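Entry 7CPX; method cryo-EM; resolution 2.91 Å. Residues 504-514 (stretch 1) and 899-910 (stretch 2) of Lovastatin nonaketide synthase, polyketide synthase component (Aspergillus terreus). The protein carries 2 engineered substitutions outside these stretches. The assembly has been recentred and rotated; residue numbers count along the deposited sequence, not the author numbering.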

ATOM      1  N   LEU A 504     -30.508  31.446  49.695  1.00130.85           N
ATOM      2  CA  LEU A 504     -31.089  30.132  49.440  1.00130.85           C
ATOM      3  C   LEU A 504     -32.417  30.250  48.703  1.00130.85           C
ATOM      4  O   LEU A 504     -32.735  29.414  47.848  1.00130.85           O
ATOM      5  CB  LEU A 504     -31.271  29.376  50.753  1.00130.85           C
ATOM      6  CG  LEU A 504     -31.806  27.948  50.634  1.00130.85           C
ATOM      7  CD1 LEU A 504     -30.876  27.092  49.790  1.00130.85           C
ATOM      8  CD2 LEU A 504     -31.996  27.332  52.008  1.00130.85           C
ATOM      9  N   HIS A 505     -33.212  31.270  49.030  1.00135.85           N
ATOM     10  CA  HIS A 505     -34.486  31.462  48.344  1.00135.85           C
ATOM     11  C   HIS A 505     -34.276  31.610  46.844  1.00135.85           C
ATOM     12  O   HIS A 505     -34.933  30.934  46.042  1.00135.85           O
ATOM     13  CB  HIS A 505     -35.202  32.691  48.906  1.00135.85           C
ATOM     14  CG  HIS A 505     -35.847  32.460  50.236  1.00135.85           C
ATOM     15  ND1 HIS A 505     -35.812  33.392  51.251  1.00135.85           N
ATOM     16  CD2 HIS A 505     -36.552  31.408  50.714  1.00135.85           C
ATOM     17  CE1 HIS A 505     -36.463  32.921  52.300  1.00135.85           C
ATOM     18  NE2 HIS A 505     -36.921  31.719  52.001  1.00135.85           N
ATOM     19  N   ASP A 506     -33.359  32.493  46.446  1.00128.83           N
ATOM     20  CA  ASP A 506     -33.097  32.698  45.027  1.00128.83           C
ATOM     21  C   ASP A 506     -32.560  31.429  44.381  1.00128.83           C
ATOM     22  O   ASP A 506     -32.935  31.091  43.254  1.00128.83           O
ATOM     23  CB  ASP A 506     -32.112  33.852  44.839  1.00128.83           C
ATOM     24  CG  ASP A 506     -32.625  35.156  45.416  1.00128.83           C
ATOM     25  OD1 ASP A 506     -32.803  35.234  46.649  1.00128.83           O
ATOM     26  OD2 ASP A 506     -32.847  36.107  44.636  1.00128.83           O
ATOM     27  N   LEU A 507     -31.678  30.715  45.080  1.00122.48           N
ATOM     28  CA  LEU A 507     -31.112  29.486  44.534  1.00122.48           C
ATOM     29  C   LEU A 507     -32.206  28.465  44.241  1.00122.48           C
ATOM     30  O   LEU A 507     -32.283  27.913  43.134  1.00122.48           O
ATOM     31  CB  LEU A 507     -30.086  28.918  45.516  1.00122.48           C
ATOM     32  CG  LEU A 507     -29.056  27.918  44.991  1.00122.48           C
ATOM     33  CD1 LEU A 507     -27.999  27.661  46.049  1.00122.48           C
ATOM     34  CD2 LEU A 507     -29.715  26.618  44.583  1.00122.48           C
ATOM     35  N   THR A 508     -33.071  28.207  45.223  1.00127.80           N
ATOM     36  CA  THR A 508     -34.129  27.221  45.032  1.00127.80           C
ATOM     37  C   THR A 508     -35.129  27.679  43.979  1.00127.80           C
ATOM     38  O   THR A 508     -35.616  26.867  43.183  1.00127.80           O
ATOM     39  CB  THR A 508     -34.834  26.945  46.359  1.00127.80           C
ATOM     40  OG1 THR A 508     -35.354  28.169  46.894  1.00127.80           O
ATOM     41  CG2 THR A 508     -33.863  26.328  47.352  1.00127.80           C
ATOM     42  N   TRP A 509     -35.453  28.974  43.957  1.00123.92           N
ATOM     43  CA  TRP A 509     -36.386  29.470  42.953  1.00123.92           C
ATOM     44  C   TRP A 509     -35.812  29.327  41.551  1.00123.92           C
ATOM     45  O   TRP A 509     -36.542  29.008  40.608  1.00123.92           O
ATOM     46  CB  TRP A 509     -36.740  30.927  43.238  1.00123.92           C
ATOM     47  CG  TRP A 509     -37.585  31.545  42.173  1.00123.92           C
ATOM     48  CD1 TRP A 509     -38.940  31.463  42.052  1.00123.92           C
ATOM     49  CD2 TRP A 509     -37.131  32.339  41.072  1.00123.92           C
ATOM     50  NE1 TRP A 509     -39.359  32.157  40.945  1.00123.92           N
ATOM     51  CE2 TRP A 509     -38.268  32.705  40.325  1.00123.92           C
ATOM     52  CE3 TRP A 509     -35.876  32.776  40.644  1.00123.92           C
ATOM     53  CZ2 TRP A 509     -38.186  33.488  39.177  1.00123.92           C
ATOM     54  CZ3 TRP A 509     -35.796  33.554  39.505  1.00123.92           C
ATOM     55  CH2 TRP A 509     -36.943  33.901  38.785  1.00123.92           C
ATOM     56  N   SER A 510     -34.513  29.577  41.389  1.00116.91           N
ATOM     57  CA  SER A 510     -33.883  29.364  40.091  1.00116.91           C
ATOM     58  C   SER A 510     -33.897  27.888  39.716  1.00116.91           C
ATOM     59  O   SER A 510     -34.153  27.539  38.557  1.00116.91           O
ATOM     60  CB  SER A 510     -32.453  29.900  40.110  1.00116.91           C
ATOM     61  OG  SER A 510     -31.700  29.305  41.150  1.00116.91           O
ATOM     62  N   LEU A 511     -33.630  27.008  40.683  1.00118.79           N
ATOM     63  CA  LEU A 511     -33.628  25.577  40.390  1.00118.79           C
ATOM     64  C   LEU A 511     -35.019  25.069  40.036  1.00118.79           C
ATOM     65  O   LEU A 511     -35.145  24.082  39.303  1.00118.79           O
ATOM     66  CB  LEU A 511     -33.064  24.799  41.575  1.00118.79           C
ATOM     67  CG  LEU A 511     -31.540  24.825  41.698  1.00118.79           C
ATOM     68  CD1 LEU A 511     -31.115  24.244  43.022  1.00118.79           C
ATOM     69  CD2 LEU A 511     -30.889  24.056  40.562  1.00118.79           C
ATOM     70  N   LEU A 512     -36.065  25.717  40.542  1.00127.51           N
ATOM     71  CA  LEU A 512     -37.431  25.287  40.260  1.00127.51           C
ATOM     72  C   LEU A 512     -37.971  25.907  38.973  1.00127.51           C
ATOM     73  O   LEU A 512     -38.339  25.192  38.037  1.00127.51           O
ATOM     74  CB  LEU A 512     -38.342  25.644  41.440  1.00127.51           C
ATOM     75  CG  LEU A 512     -38.441  24.600  42.550  1.00127.51           C
ATOM     76  CD1 LEU A 512     -39.035  25.219  43.797  1.00127.51           C
ATOM     77  CD2 LEU A 512     -39.283  23.423  42.091  1.00127.51           C
ATOM     78  N   ARG A 513     -38.019  27.235  38.918  1.00117.96           N
ATOM     79  CA  ARG A 513     -38.671  27.953  37.832  1.00117.96           C
ATOM     80  C   ARG A 513     -37.734  28.250  36.671  1.00117.96           C
ATOM     81  O   ARG A 513     -38.194  28.358  35.528  1.00117.96           O
ATOM     82  CB  ARG A 513     -39.251  29.267  38.364  1.00117.96           C
ATOM     83  CG  ARG A 513     -40.626  29.640  37.820  1.00117.96           C
ATOM     84  CD  ARG A 513     -40.555  30.796  36.833  1.00117.96           C
ATOM     85  NE  ARG A 513     -40.120  30.363  35.510  1.00117.96           N
ATOM     86  CZ  ARG A 513     -40.938  30.003  34.529  1.00117.96           C
ATOM     87  NH1 ARG A 513     -42.252  30.010  34.684  1.00117.96           N
ATOM     88  NH2 ARG A 513     -40.424  29.622  33.363  1.00117.96           N
ATOM     89  N   LYS A 514     -36.432  28.383  36.933  1.00108.87           N
ATOM     90  CA  LYS A 514     -35.468  28.812  35.927  1.00108.87           C
ATOM     91  C   LYS A 514     -34.460  27.722  35.583  1.00108.87           C
ATOM     92  O   LYS A 514     -33.381  28.024  35.065  1.00108.87           O
ATOM     93  CB  LYS A 514     -34.741  30.073  36.401  1.00108.87           C
ATOM     94  CG  LYS A 514     -35.664  31.192  36.870  1.00108.87           C
ATOM     95  CD  LYS A 514     -36.508  31.760  35.737  1.00108.87           C
ATOM     96  CE  LYS A 514     -35.716  32.735  34.883  1.00108.87           C
ATOM     97  NZ  LYS A 514     -36.433  33.077  33.625  1.00108.87           N
ATOM     98  N   GLY A 899     -42.836  17.277  37.926  1.00135.11           N
ATOM     99  CA  GLY A 899     -42.038  18.333  37.335  1.00135.11           C
ATOM    100  C   GLY A 899     -42.393  19.703  37.882  1.00135.11           C
ATOM    101  O   GLY A 899     -42.813  19.863  39.034  1.00135.11           O
ATOM    102  N   ALA A 900     -42.220  20.717  37.031  1.00132.71           N
ATOM    103  CA  ALA A 900     -42.607  22.073  37.399  1.00132.71           C
ATOM    104  C   ALA A 900     -44.115  22.268  37.356  1.00132.71           C
ATOM    105  O   ALA A 900     -44.630  23.178  38.014  1.00132.71           O
ATOM    106  CB  ALA A 900     -41.932  23.085  36.472  1.00132.71           C
ATOM    107  N   SER A 901     -44.832  21.437  36.597  1.00147.32           N
ATOM    108  CA  SER A 901     -46.284  21.552  36.531  1.00147.32           C
ATOM    109  C   SER A 901     -46.938  21.280  37.877  1.00147.32           C
ATOM    110  O   SER A 901     -48.101  21.648  38.074  1.00147.32           O
ATOM    111  CB  SER A 901     -46.838  20.587  35.484  1.00147.32           C
ATOM    112  OG  SER A 901     -46.526  19.244  35.815  1.00147.32           O
ATOM    113  N   SER A 902     -46.220  20.643  38.803  1.00149.26           N
ATOM    114  CA  SER A 902     -46.804  20.331  40.102  1.00149.26           C
ATOM    115  C   SER A 902     -47.256  21.596  40.818  1.00149.26           C
ATOM    116  O   SER A 902     -48.350  21.636  41.394  1.00149.26           O
ATOM    117  CB  SER A 902     -45.794  19.569  40.959  1.00149.26           C
ATOM    118  OG  SER A 902     -44.686  20.388  41.288  1.00149.26           O
ATOM    119  N   PHE A 903     -46.432  22.638  40.792  1.00147.32           N
ATOM    120  CA  PHE A 903     -46.775  23.895  41.443  1.00147.32           C
ATOM    121  C   PHE A 903     -45.940  25.005  40.824  1.00147.32           C
ATOM    122  O   PHE A 903     -44.952  24.756  40.130  1.00147.32           O
ATOM    123  CB  PHE A 903     -46.551  23.817  42.956  1.00147.32           C
ATOM    124  CG  PHE A 903     -45.104  23.808  43.354  1.00147.32           C
ATOM    125  CD1 PHE A 903     -44.387  22.625  43.388  1.00147.32           C
ATOM    126  CD2 PHE A 903     -44.460  24.985  43.698  1.00147.32           C
ATOM    127  CE1 PHE A 903     -43.056  22.615  43.755  1.00147.32           C
ATOM    128  CE2 PHE A 903     -43.130  24.982  44.065  1.00147.32           C
ATOM    129  CZ  PHE A 903     -42.427  23.796  44.094  1.00147.32           C
ATOM    130  N   ASP A 904     -46.354  26.241  41.088  1.00151.05           N
ATOM    131  CA  ASP A 904     -45.678  27.426  40.578  1.00151.05           C
ATOM    132  C   ASP A 904     -44.881  28.063  41.709  1.00151.05           C
ATOM    133  O   ASP A 904     -45.460  28.543  42.689  1.00151.05           O
ATOM    134  CB  ASP A 904     -46.687  28.422  40.004  1.00151.05           C
ATOM    135  CG  ASP A 904     -46.022  29.564  39.259  1.00151.05           C
ATOM    136  OD1 ASP A 904     -44.888  29.940  39.621  1.00151.05           O
ATOM    137  OD2 ASP A 904     -46.638  30.087  38.306  1.00151.05           O
ATOM    138  N   ALA A 905     -43.555  28.063  41.569  1.00142.28           N
ATOM    139  CA  ALA A 905     -42.699  28.672  42.579  1.00142.28           C
ATOM    140  C   ALA A 905     -42.705  30.190  42.490  1.00142.28           C
ATOM    141  O   ALA A 905     -42.581  30.870  43.517  1.00142.28           O
ATOM    142  CB  ALA A 905     -41.271  28.148  42.440  1.00142.28           C
ATOM    143  N   ASP A 906     -42.843  30.740  41.282  1.00144.90           N
ATOM    144  CA  ASP A 906     -42.858  32.190  41.128  1.00144.90           C
ATOM    145  C   ASP A 906     -44.015  32.802  41.904  1.00144.90           C
ATOM    146  O   ASP A 906     -43.837  33.770  42.650  1.00144.90           O
ATOM    147  CB  ASP A 906     -42.946  32.559  39.647  1.00144.90           C
ATOM    148  CG  ASP A 906     -42.854  34.054  39.411  1.00144.90           C
ATOM    149  OD1 ASP A 906     -42.624  34.801  40.386  1.00144.90           O
ATOM    150  OD2 ASP A 906     -43.014  34.485  38.249  1.00144.90           O
ATOM    151  N   GLU A 907     -45.214  32.234  41.759  1.00155.26           N
ATOM    152  CA  GLU A 907     -46.359  32.737  42.509  1.00155.26           C
ATOM    153  C   GLU A 907     -46.183  32.499  44.004  1.00155.26           C
ATOM    154  O   GLU A 907     -46.571  33.342  44.826  1.00155.26           O
ATOM    155  CB  GLU A 907     -47.642  32.074  42.010  1.00155.26           C
ATOM    156  CG  GLU A 907     -47.933  32.312  40.536  1.00155.26           C
ATOM    157  CD  GLU A 907     -48.203  33.770  40.220  1.00155.26           C
ATOM    158  OE1 GLU A 907     -48.362  34.568  41.167  1.00155.26           O
ATOM    159  OE2 GLU A 907     -48.256  34.118  39.021  1.00155.26           O
ATOM    160  N   PHE A 908     -45.601  31.358  44.376  1.00156.58           N
ATOM    161  CA  PHE A 908     -45.404  31.054  45.790  1.00156.58           C
ATOM    162  C   PHE A 908     -44.522  32.103  46.453  1.00156.58           C
ATOM    163  O   PHE A 908     -44.825  32.584  47.551  1.00156.58           O
ATOM    164  CB  PHE A 908     -44.794  29.662  45.944  1.00156.58           C
ATOM    165  CG  PHE A 908     -44.491  29.290  47.365  1.00156.58           C
ATOM    166  CD1 PHE A 908     -45.465  28.722  48.167  1.00156.58           C
ATOM    167  CD2 PHE A 908     -43.234  29.510  47.900  1.00156.58           C
ATOM    168  CE1 PHE A 908     -45.190  28.380  49.475  1.00156.58           C
ATOM    169  CE2 PHE A 908     -42.953  29.169  49.208  1.00156.58           C
ATOM    170  CZ  PHE A 908     -43.933  28.604  49.997  1.00156.58           C
ATOM    171  N   MET A 909     -43.420  32.474  45.798  1.00148.64           N
ATOM    172  CA  MET A 909     -42.560  33.524  46.326  1.00148.64           C
ATOM    173  C   MET A 909     -43.155  34.910  46.133  1.00148.64           C
ATOM    174  O   MET A 909     -42.748  35.848  46.825  1.00148.64           O
ATOM    175  CB  MET A 909     -41.180  33.451  45.673  1.00148.64           C
ATOM    176  CG  MET A 909     -40.389  32.216  46.071  1.00148.64           C
ATOM    177  SD  MET A 909     -40.090  32.103  47.850  1.00148.64           S
ATOM    178  CE  MET A 909     -38.949  33.458  48.111  1.00148.64           C
ATOM    179  N   ARG A 910     -44.100  35.062  45.203  1.00153.48           N
ATOM    180  CA  ARG A 910     -44.880  36.291  45.149  1.00153.48           C
ATOM    181  C   ARG A 910     -45.692  36.460  46.424  1.00153.48           C
ATOM    182  O   ARG A 910     -45.797  37.566  46.966  1.00153.48           O
ATOM    183  CB  ARG A 910     -45.796  36.274  43.926  1.00153.48           C
ATOM    184  CG  ARG A 910     -46.278  37.647  43.483  1.00153.48           C
ATOM    185  CD  ARG A 910     -45.162  38.436  42.818  1.00153.48           C
ATOM    186  NE  ARG A 910     -44.632  37.748  41.648  1.00153.48           N
ATOM    187  CZ  ARG A 910     -43.540  38.113  40.990  1.00153.48           C
ATOM    188  NH1 ARG A 910     -42.823  39.160  41.367  1.00153.48           N
ATOM    189  NH2 ARG A 910     -43.155  37.408  39.930  1.00153.48           N
TER

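No hydrogen bond or salt bridge joins these two stretches, even though the indole nitrogen of a tryptophan comes right up to the opposing backbone: Trp509 NE1 lies 3.5 Å from Asp906 CA, and the contact is packing alone. The indole meets the second helix with its edge, with Asp906 CA and Ala905 O both near the plane of the ring. Trp509 NE1 is 4.3 Å from Ala905 O, beyond hydrogen-bonding range; the oxygen, 4.0 Å from Trp509 CD1, accepts the helical bond from Met909 N at 2.9 Å.

The two helices run at 150° between their N-to-C directions, closer to antiparallel than to crossed, and their axes come within 10.1 Å. The pairing therefore reads in reverse order: His505 meets Met909, Trp509 meets Ala905 and Asp906, and the Leu512 side chain meets Phe903 and Ala905, while Leu512 O lies 4.4 Å from Ala900 CB, ahead of the second helix. On the first helix the contacting residues, His505, Trp509, Leu512 and Arg513, follow the spacing of one helical face, and all four point CA-to-CB toward the partner; Leu504, Leu507 and Leu511 take no part.

Ala905 is a small residue at a point where two large side chains converge. Its CB points toward the first helix and packs 4.1 Å from Trp509 CD1 and 3.9 Å from Leu512 CD1, so a single methyl group touches two large side chains one turn apart. Leu512 CD1 also sits 3.7 Å from Phe903 CZ, at the edge of the phenyl ring. Phe903 starts sideways from its backbone, but its ring end comes nearer and supplies this contact.

At the other end, Met909, with all three chi angles in m, brings its methyl close to the imidazole: Met909 CE is 4.3 Å from the centroid of the His505 ring and 28° off its normal, an off-centre CH-pi contact. The sulfur is more oblique, with Met909 SD 5.1 Å from that centroid. Further back along the same side chain, Met909 CG lies 4.3 Å from Trp509 CD1, so methionine bridges two aromatic residues one turn apart.

Two aspartates of the second stretch find partners within it. Asp904 caps the helix, its OD1 accepting from Glu907 N at 3.2 Å and, weakly, from Asp906 N at 2.8 Å. Asp906 OD1 forms a salt bridge with Arg910 NH2 at 2.7 Å, while Arg513 approaches Asp906 only through carbon, CD to CB at 4.1 Å. The pattern here is apolar packing across the contact, with the one salt bridge, Asp906 to Arg910, lying along the second helix.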